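Long-range contacts in protein CsuE (Acinetobacter baumannii, PDB 6FJY), which serves as the tip adhesin subunit of archaic chaperone-usher Csu pili and probably mediates the surface attachment that starts biofilm formation: residues 32-37 with 101-106; 46-51 with 129-134. All blocks are in the same frame, centred on the assembly; numbering follows the deposited sequence.

Contact 1: 32-37 with 101-106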
ATOM      1  N   GLY D  32     -11.935   1.311  23.063  1.00 71.39           N
ATOM      2  CA  GLY D  32     -12.169   2.449  23.933  1.00 55.54           C
ATOM      3  C   GLY D  32     -11.875   2.152  25.394  1.00 67.91           C
ATOM      4  O   GLY D  32     -11.563   3.070  26.158  1.00 53.25           O
ATOM      5  N   LEU D  33     -11.973   0.886  25.788  1.00 62.67           N
ATOM      6  CA  LEU D  33     -11.590   0.450  27.123  1.00 65.27           C
ATOM      7  C   LEU D  33     -10.156  -0.084  27.103  1.00 67.11           C
ATOM      8  O   LEU D  33      -9.695  -0.661  26.116  1.00 71.05           O
ATOM      9  CB  LEU D  33     -12.555  -0.619  27.646  1.00 59.88           C
ATOM     10  CG  LEU D  33     -12.757  -0.836  29.152  1.00 68.17           C
ATOM     11  CD1 LEU D  33     -11.900  -1.964  29.669  1.00 75.99           C
ATOM     12  CD2 LEU D  33     -12.479   0.432  29.943  1.00 66.72           C
ATOM     13  N   SER D  34      -9.448   0.148  28.203  1.00 62.92           N
ATOM     14  CA  SER D  34      -8.091  -0.329  28.401  1.00 65.08           C
ATOM     15  C   SER D  34      -7.861  -0.512  29.893  1.00 68.04           C
ATOM     16  O   SER D  34      -8.368   0.273  30.702  1.00 67.83           O
ATOM     17  CB  SER D  34      -7.054   0.641  27.817  1.00 64.86           C
ATOM     18  OG  SER D  34      -7.025   0.580  26.399  1.00 64.99           O
ATOM     19  N   CYS D  35      -7.106  -1.556  30.248  1.00 80.28           N
ATOM     20  CA  CYS D  35      -6.795  -1.869  31.640  1.00 72.83           C
ATOM     21  C   CYS D  35      -5.355  -2.354  31.747  1.00 74.42           C
ATOM     22  O   CYS D  35      -4.963  -3.298  31.056  1.00 61.31           O
ATOM     23  CB  CYS D  35      -7.752  -2.927  32.195  1.00 60.75           C
ATOM     24  SG  CYS D  35      -9.472  -2.431  32.320  1.00 50.28           S
ATOM     25  N   THR D  36      -4.572  -1.690  32.602  1.00 82.75           N
ATOM     26  CA  THR D  36      -3.232  -2.106  32.989  1.00 71.77           C
ATOM     27  C   THR D  36      -3.203  -2.357  34.494  1.00 69.61           C
ATOM     28  O   THR D  36      -3.954  -1.741  35.256  1.00 57.24           O
ATOM     29  CB  THR D  36      -2.177  -1.048  32.635  1.00 67.09           C
ATOM     30  OG1 THR D  36      -2.484   0.177  33.313  1.00 57.72           O
ATOM     31  CG2 THR D  36      -2.126  -0.804  31.135  1.00 65.70           C
ATOM     32  N   GLY D  37      -2.332  -3.272  34.919  1.00 70.56           N
ATOM     33  CA  GLY D  37      -2.290  -3.666  36.316  1.00 72.13           C
ATOM     34  C   GLY D  37      -3.407  -4.585  36.767  1.00 69.72           C
ATOM     35  O   GLY D  37      -3.646  -4.710  37.974  1.00 51.57           O
ATOM     36  N   ASP D 101      -0.532  -1.284  26.599  1.00 78.32           N
ATOM     37  CA  ASP D 101      -1.601  -0.359  26.961  1.00 73.36           C
ATOM     38  C   ASP D 101      -2.854  -1.064  27.465  1.00 75.20           C
ATOM     39  O   ASP D 101      -3.827  -0.384  27.822  1.00 63.45           O
ATOM     40  CB  ASP D 101      -1.956   0.536  25.770  1.00 76.76           C
ATOM     41  CG  ASP D 101      -0.864   1.550  25.452  1.00 87.51           C
ATOM     42  OD1 ASP D 101       0.126   1.628  26.213  1.00 86.19           O
ATOM     43  OD2 ASP D 101      -0.997   2.264  24.436  1.00 88.91           O
ATOM     44  N   GLY D 102      -2.853  -2.395  27.505  1.00 88.51           N
ATOM     45  CA  GLY D 102      -3.994  -3.145  28.007  1.00 83.48           C
ATOM     46  C   GLY D 102      -5.270  -2.881  27.242  1.00 71.60           C
ATOM     47  O   GLY D 102      -6.347  -2.800  27.844  1.00 56.01           O
ATOM     48  N   ASN D 103      -5.175  -2.751  25.923  1.00 72.62           N
ATOM     49  CA  ASN D 103      -6.335  -2.395  25.127  1.00 78.64           C
ATOM     50  C   ASN D 103      -7.272  -3.583  25.007  1.00 72.53           C
ATOM     51  O   ASN D 103      -6.863  -4.681  24.620  1.00 45.69           O
ATOM     52  CB  ASN D 103      -5.910  -1.915  23.742  1.00 83.76           C
ATOM     53  CG  ASN D 103      -5.261  -0.546  23.775  1.00 85.52           C
ATOM     54  OD1 ASN D 103      -5.460   0.228  24.712  1.00 70.98           O
ATOM     55  ND2 ASN D 103      -4.471  -0.245  22.751  1.00101.14           N
ATOM     56  N   LEU D 104      -8.526  -3.372  25.355  1.00 58.56           N
ATOM     57  CA  LEU D 104      -9.531  -4.362  25.042  1.00 69.31           C
ATOM     58  C   LEU D 104      -9.849  -4.233  23.562  1.00 68.01           C
ATOM     59  O   LEU D 104     -10.240  -3.148  23.118  1.00 59.75           O
ATOM     60  CB  LEU D 104     -10.778  -4.166  25.882  1.00 74.84           C
ATOM     61  CG  LEU D 104     -11.764  -5.318  25.757  1.00 70.65           C
ATOM     62  CD1 LEU D 104     -11.135  -6.618  26.241  1.00 59.22           C
ATOM     63  CD2 LEU D 104     -13.002  -4.997  26.536  1.00 64.97           C
ATOM     64  N   PRO D 105      -9.630  -5.273  22.760  1.00 72.70           N
ATOM     65  CA  PRO D 105      -9.768  -5.125  21.311  1.00 63.36           C
ATOM     66  C   PRO D 105     -11.161  -5.453  20.804  1.00 64.86           C
ATOM     67  O   PRO D 105     -11.845  -6.354  21.293  1.00 58.38           O
ATOM     68  CB  PRO D 105      -8.750  -6.139  20.772  1.00 62.71           C
ATOM     69  CG  PRO D 105      -8.755  -7.215  21.794  1.00 64.77           C
ATOM     70  CD  PRO D 105      -8.965  -6.539  23.121  1.00 63.86           C
ATOM     71  N   PHE D 106     -11.581  -4.669  19.823  1.00 73.77           N
ATOM     72  CA  PHE D 106     -12.676  -4.992  18.927  1.00 65.55           C
ATOM     73  C   PHE D 106     -12.095  -5.245  17.541  1.00 58.34           C
ATOM     74  O   PHE D 106     -10.918  -4.978  17.277  1.00 53.09           O
ATOM     75  CB  PHE D 106     -13.716  -3.864  18.878  1.00 60.97           C
ATOM     76  CG  PHE D 106     -14.683  -3.845  20.037  1.00 75.42           C
ATOM     77  CD1 PHE D 106     -14.472  -4.617  21.167  1.00 84.24           C
ATOM     78  CD2 PHE D 106     -15.819  -3.052  19.982  1.00 76.17           C
ATOM     79  CE1 PHE D 106     -15.373  -4.589  22.223  1.00 80.66           C
ATOM     80  CE2 PHE D 106     -16.722  -3.022  21.031  1.00 84.41           C
ATOM     81  CZ  PHE D 106     -16.498  -3.790  22.154  1.00 76.47           C
TER
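Strand 33-35 runs roughly antiparallel to the start of strand 103-106, their short axes 4.7 Å apart with 143° between their directions, and the pairing is a single bridge. Ser34 and Asn103 form this non-hydrogen-bonded antiparallel pair, with one backbone bond on either side: Leu104 N to Leu33 O at 3.0 Å, and Cys35 N to Gly102 O at 2.8 Å. In both, the donor stands above the carbonyl plane. Gly102 CA also approaches Cys35 O at 3.2 Å as a CA-H...O contact. Gly102 adopts positive phi (59°), and a side chain there would run into that same carbonyl oxygen. The chain turns a corner at Gly32: strand 24-31 before it pairs with 103-110, whereas 33-35 beyond it pairs with strand 2-4 and meets 103-110 only in this one bridge, within the Ig-like fold. Cys35 points away from 101-106, its SG joined to Cys2 in a disulfide. Ser34 and Asn103 project from the same face; each has its outer group anti to the carbonyl carbon, beside the backbone N, which brings the two tips together. Ser34 OG donates in the amide plane, on a lone pair of Asn103 OD1, at 2.3 Å, too short for an ordinary hydrogen bond and probably a sign of a strained or imprecisely placed pair. Elsewhere, Leu33 CB and Leu104 CB meet at 4.3 Å, and Thr36 CG2 rests 3.7 Å from Asp101 O.

Contact 2: 46-51 with 129-134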
ATOM      1  N   THR D  46     -13.990 -10.961  36.826  1.00 71.28           N
ATOM      2  CA  THR D  46     -13.876  -9.693  36.123  1.00 63.26           C
ATOM      3  C   THR D  46     -15.253  -9.364  35.565  1.00 68.99           C
ATOM      4  O   THR D  46     -15.717 -10.011  34.620  1.00 65.76           O
ATOM      5  CB  THR D  46     -12.835  -9.770  35.008  1.00 62.51           C
ATOM      6  OG1 THR D  46     -11.594 -10.266  35.534  1.00 55.43           O
ATOM      7  CG2 THR D  46     -12.638  -8.395  34.383  1.00 57.20           C
ATOM      8  N   TYR D  47     -15.924  -8.383  36.167  1.00 82.44           N
ATOM      9  CA  TYR D  47     -17.219  -7.957  35.662  1.00 74.50           C
ATOM     10  C   TYR D  47     -17.016  -6.935  34.561  1.00 75.64           C
ATOM     11  O   TYR D  47     -16.239  -5.986  34.716  1.00 57.72           O
ATOM     12  CB  TYR D  47     -18.089  -7.371  36.768  1.00 66.12           C
ATOM     13  CG  TYR D  47     -18.460  -8.342  37.859  1.00 63.38           C
ATOM     14  CD1 TYR D  47     -19.538  -9.201  37.721  1.00 65.39           C
ATOM     15  CD2 TYR D  47     -17.735  -8.387  39.037  1.00 75.01           C
ATOM     16  CE1 TYR D  47     -19.878 -10.091  38.732  1.00 75.78           C
ATOM     17  CE2 TYR D  47     -18.069  -9.257  40.051  1.00 83.68           C
ATOM     18  CZ  TYR D  47     -19.140 -10.109  39.897  1.00 76.89           C
ATOM     19  OH  TYR D  47     -19.453 -10.974  40.914  1.00 71.13           O
ATOM     20  N   LEU D  48     -17.708  -7.143  33.443  1.00 77.09           N
ATOM     21  CA  LEU D  48     -17.663  -6.209  32.326  1.00 72.23           C
ATOM     22  C   LEU D  48     -18.872  -6.452  31.439  1.00 74.29           C
ATOM     23  O   LEU D  48     -19.039  -7.555  30.908  1.00 66.60           O
ATOM     24  CB  LEU D  48     -16.374  -6.367  31.529  1.00 61.60           C
ATOM     25  CG  LEU D  48     -16.008  -5.188  30.621  1.00 69.25           C
ATOM     26  CD1 LEU D  48     -14.505  -5.118  30.461  1.00 73.93           C
ATOM     27  CD2 LEU D  48     -16.676  -5.300  29.259  1.00 74.47           C
ATOM     28  N   LYS D  49     -19.713  -5.431  31.295  1.00 75.48           N
ATOM     29  CA  LYS D  49     -20.722  -5.369  30.254  1.00 73.72           C
ATOM     30  C   LYS D  49     -20.596  -4.016  29.565  1.00 81.69           C
ATOM     31  O   LYS D  49     -20.125  -3.041  30.160  1.00 69.14           O
ATOM     32  CB  LYS D  49     -22.144  -5.583  30.809  1.00 81.28           C
ATOM     33  CG  LYS D  49     -22.881  -4.330  31.259  1.00 91.53           C
ATOM     34  CD  LYS D  49     -24.304  -4.668  31.776  1.00 89.35           C
ATOM     35  CE  LYS D  49     -25.092  -3.407  32.126  1.00 82.62           C
ATOM     36  NZ  LYS D  49     -26.396  -3.668  32.811  1.00 86.11           N
ATOM     37  N   TYR D  50     -20.971  -3.969  28.287  1.00 84.33           N
ATOM     38  CA  TYR D  50     -20.867  -2.743  27.510  1.00 83.10           C
ATOM     39  C   TYR D  50     -22.191  -2.446  26.822  1.00 81.42           C
ATOM     40  O   TYR D  50     -23.076  -3.300  26.722  1.00 66.70           O
ATOM     41  CB  TYR D  50     -19.728  -2.798  26.467  1.00 91.97           C
ATOM     42  CG  TYR D  50     -19.892  -3.815  25.344  1.00 94.55           C
ATOM     43  CD1 TYR D  50     -20.546  -3.484  24.160  1.00 85.87           C
ATOM     44  CD2 TYR D  50     -19.364  -5.093  25.457  1.00 86.86           C
ATOM     45  CE1 TYR D  50     -20.688  -4.413  23.131  1.00 87.22           C
ATOM     46  CE2 TYR D  50     -19.499  -6.015  24.437  1.00 88.33           C
ATOM     47  CZ  TYR D  50     -20.160  -5.673  23.281  1.00 84.78           C
ATOM     48  OH  TYR D  50     -20.284  -6.606  22.283  1.00 87.13           O
ATOM     49  N   ARG D  51     -22.315  -1.201  26.368  1.00 78.08           N
ATOM     50  CA  ARG D  51     -23.499  -0.731  25.668  1.00 78.33           C
ATOM     51  C   ARG D  51     -23.035   0.107  24.492  1.00 82.66           C
ATOM     52  O   ARG D  51     -22.339   1.110  24.683  1.00 76.00           O
ATOM     53  CB  ARG D  51     -24.410   0.088  26.592  1.00 78.17           C
ATOM     54  CG  ARG D  51     -25.680   0.596  25.922  1.00 86.21           C
ATOM     55  CD  ARG D  51     -26.296   1.761  26.707  1.00 97.86           C
ATOM     56  NE  ARG D  51     -26.538   1.412  28.106  1.00106.82           N
ATOM     57  CZ  ARG D  51     -26.976   2.258  29.036  1.00105.70           C
ATOM     58  NH1 ARG D  51     -27.241   3.526  28.737  1.00 99.59           N
ATOM     59  NH2 ARG D  51     -27.152   1.829  30.276  1.00114.25           N
ATOM     60  N   VAL D 129     -19.229   3.804  23.251  1.00 70.15           N
ATOM     61  CA  VAL D 129     -19.578   2.659  24.078  1.00 80.67           C
ATOM     62  C   VAL D 129     -19.626   3.094  25.535  1.00 83.92           C
ATOM     63  O   VAL D 129     -18.742   3.813  26.016  1.00 72.30           O
ATOM     64  CB  VAL D 129     -18.586   1.489  23.889  1.00 70.83           C
ATOM     65  CG1 VAL D 129     -19.004   0.293  24.724  1.00 72.41           C
ATOM     66  CG2 VAL D 129     -18.504   1.093  22.424  1.00 61.87           C
ATOM     67  N   LYS D 130     -20.668   2.658  26.232  1.00 78.40           N
ATOM     68  CA  LYS D 130     -20.764   2.799  27.672  1.00 76.48           C
ATOM     69  C   LYS D 130     -20.296   1.495  28.296  1.00 75.27           C
ATOM     70  O   LYS D 130     -20.838   0.426  27.990  1.00 64.12           O
ATOM     71  CB  LYS D 130     -22.191   3.137  28.106  1.00 77.82           C
ATOM     72  CG  LYS D 130     -22.307   3.566  29.569  1.00 76.20           C
ATOM     73  CD  LYS D 130     -23.710   4.106  29.877  1.00 85.23           C
ATOM     74  CE  LYS D 130     -24.030   5.369  29.088  1.00 82.66           C
ATOM     75  NZ  LYS D 130     -23.432   6.592  29.710  1.00 93.72           N
ATOM     76  N   TRP D 131     -19.289   1.590  29.160  1.00 80.11           N
ATOM     77  CA  TRP D 131     -18.682   0.449  29.824  1.00 69.04           C
ATOM     78  C   TRP D 131     -19.045   0.448  31.301  1.00 80.35           C
ATOM     79  O   TRP D 131     -19.061   1.497  31.952  1.00 63.55           O
ATOM     80  CB  TRP D 131     -17.161   0.481  29.681  1.00 73.17           C
ATOM     81  CG  TRP D 131     -16.691   0.706  28.284  1.00 62.86           C
ATOM     82  CD1 TRP D 131     -16.506   1.901  27.666  1.00 61.56           C
ATOM     83  CD2 TRP D 131     -16.341  -0.300  27.332  1.00 72.88           C
ATOM     84  NE1 TRP D 131     -16.064   1.708  26.384  1.00 67.01           N
ATOM     85  CE2 TRP D 131     -15.948   0.362  26.154  1.00 76.44           C
ATOM     86  CE3 TRP D 131     -16.309  -1.698  27.366  1.00 71.36           C
ATOM     87  CZ2 TRP D 131     -15.539  -0.329  25.013  1.00 75.78           C
ATOM     88  CZ3 TRP D 131     -15.898  -2.380  26.232  1.00 62.35           C
ATOM     89  CH2 TRP D 131     -15.524  -1.696  25.074  1.00 67.42           C
ATOM     90  N   PHE D 132     -19.330  -0.743  31.818  1.00 88.93           N
ATOM     91  CA  PHE D 132     -19.557  -0.982  33.238  1.00 72.41           C
ATOM     92  C   PHE D 132     -18.598  -2.100  33.627  1.00 78.63           C
ATOM     93  O   PHE D 132     -18.774  -3.246  33.198  1.00 69.40           O
ATOM     94  CB  PHE D 132     -21.013  -1.377  33.513  1.00 80.35           C
ATOM     95  CG  PHE D 132     -22.039  -0.435  32.920  1.00 84.05           C
ATOM     96  CD1 PHE D 132     -22.354  -0.481  31.567  1.00 81.71           C
ATOM     97  CD2 PHE D 132     -22.713   0.471  33.726  1.00 85.61           C
ATOM     98  CE1 PHE D 132     -23.309   0.379  31.023  1.00 75.17           C
ATOM     99  CE2 PHE D 132     -23.674   1.329  33.197  1.00 95.76           C
ATOM    100  CZ  PHE D 132     -23.974   1.283  31.845  1.00 91.13           C
ATOM    101  N   TYR D 133     -17.570  -1.777  34.412  1.00 85.01           N
ATOM    102  CA  TYR D 133     -16.513  -2.743  34.683  1.00 80.13           C
ATOM    103  C   TYR D 133     -16.113  -2.730  36.151  1.00 78.39           C
ATOM    104  O   TYR D 133     -16.244  -1.718  36.847  1.00 69.76           O
ATOM    105  CB  TYR D 133     -15.268  -2.485  33.814  1.00 72.40           C
ATOM    106  CG  TYR D 133     -14.678  -1.102  33.961  1.00 78.30           C
ATOM    107  CD1 TYR D 133     -13.706  -0.835  34.923  1.00 77.14           C
ATOM    108  CD2 TYR D 133     -15.085  -0.064  33.134  1.00 78.55           C
ATOM    109  CE1 TYR D 133     -13.164   0.424  35.057  1.00 69.52           C
ATOM    110  CE2 TYR D 133     -14.546   1.207  33.263  1.00 80.18           C
ATOM    111  CZ  TYR D 133     -13.592   1.447  34.227  1.00 69.41           C
ATOM    112  OH  TYR D 133     -13.064   2.712  34.353  1.00 71.95           O
ATOM    113  N   SER D 134     -15.622  -3.883  36.610  1.00 69.72           N
ATOM    114  CA  SER D 134     -14.947  -4.016  37.903  1.00 62.46           C
ATOM    115  C   SER D 134     -13.862  -5.073  37.730  1.00 75.55           C
ATOM    116  O   SER D 134     -14.144  -6.277  37.770  1.00 56.94           O
ATOM    117  CB  SER D 134     -15.907  -4.395  39.017  1.00 72.66           C
ATOM    118  OG  SER D 134     -15.203  -4.518  40.236  1.00 70.97           O
TER
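Strands 47-51 and 129-134 pair antiparallel, aromatic and aliphatic side chains on one face and cationic chains round Phe132 on the other, with six backbone hydrogen bonds between Tyr47-Ser134, Lys49-Phe132 and Arg51-Lys130. On the face of Leu48, Tyr50, Trp131 and Tyr133, turned into the beta sandwich, Trp131 CE3 is the meeting point. Leu48 CD2 reaches the indole edge, near its plane, at 4.1 Å from CE3, the two side chains running alongside. Tyr50 CB lies 3.7 Å from the same CE3. Tyr50 CG takes the crowded position between backbone N and carbonyl carbon (chi1 65°), and its ring is inclined 46° to the six-membered ring of Trp131, neither stacked nor edge-to-face. Val129 CG1 packs on Tyr50 CB at 3.6 Å and lies over one indole face, toward its rim.

The other face carries Lys49, Arg51, Lys130 and Phe132. Lys49, extended beyond CG, crosses the Phe132 ring obliquely; its CE sits over one face, 4.0 Å from CD1, whereas NZ offers at most a weak cation-pi attraction; its cation-pi partner outside the pair is Trp163. Arg51 bends at chi3 (-55°) and runs alongside Lys130, whose CD covers one face of the guanidinium, while NH2 comes to 3.6 Å from Phe132 CZ. Arg51 NH1 and Lys130 NZ, like charges, stand 5.0 Å apart; the salt bridge of Lys130 NZ with Asp168 probably offsets their repulsion, and the cross-strand contact of these cationic chains is made by methylenes and a ring, without charge pairing.

The two contacts interlock along the chain: strand 33-35 is followed by 47-54, strand 103-110 by 119-136, and each contact pairs one member of each couple. Contact 2 is a buried, extended strand pairing in the sandwich, whereas contact 1 is a short, partly buried junction beside the chain's corner and the Cys2-Cys35 disulfide. They meet at Trp131, whose indole packs against Leu33, Leu104 and Phe106 of contact 1, while Leu33 also touches Tyr133. Side-chain polar chemistry across contact 1 is one serine-asparagine bond on its partly exposed side; contact 2 sets an aromatic inner face against an outer face of cationic chains lying round Phe132.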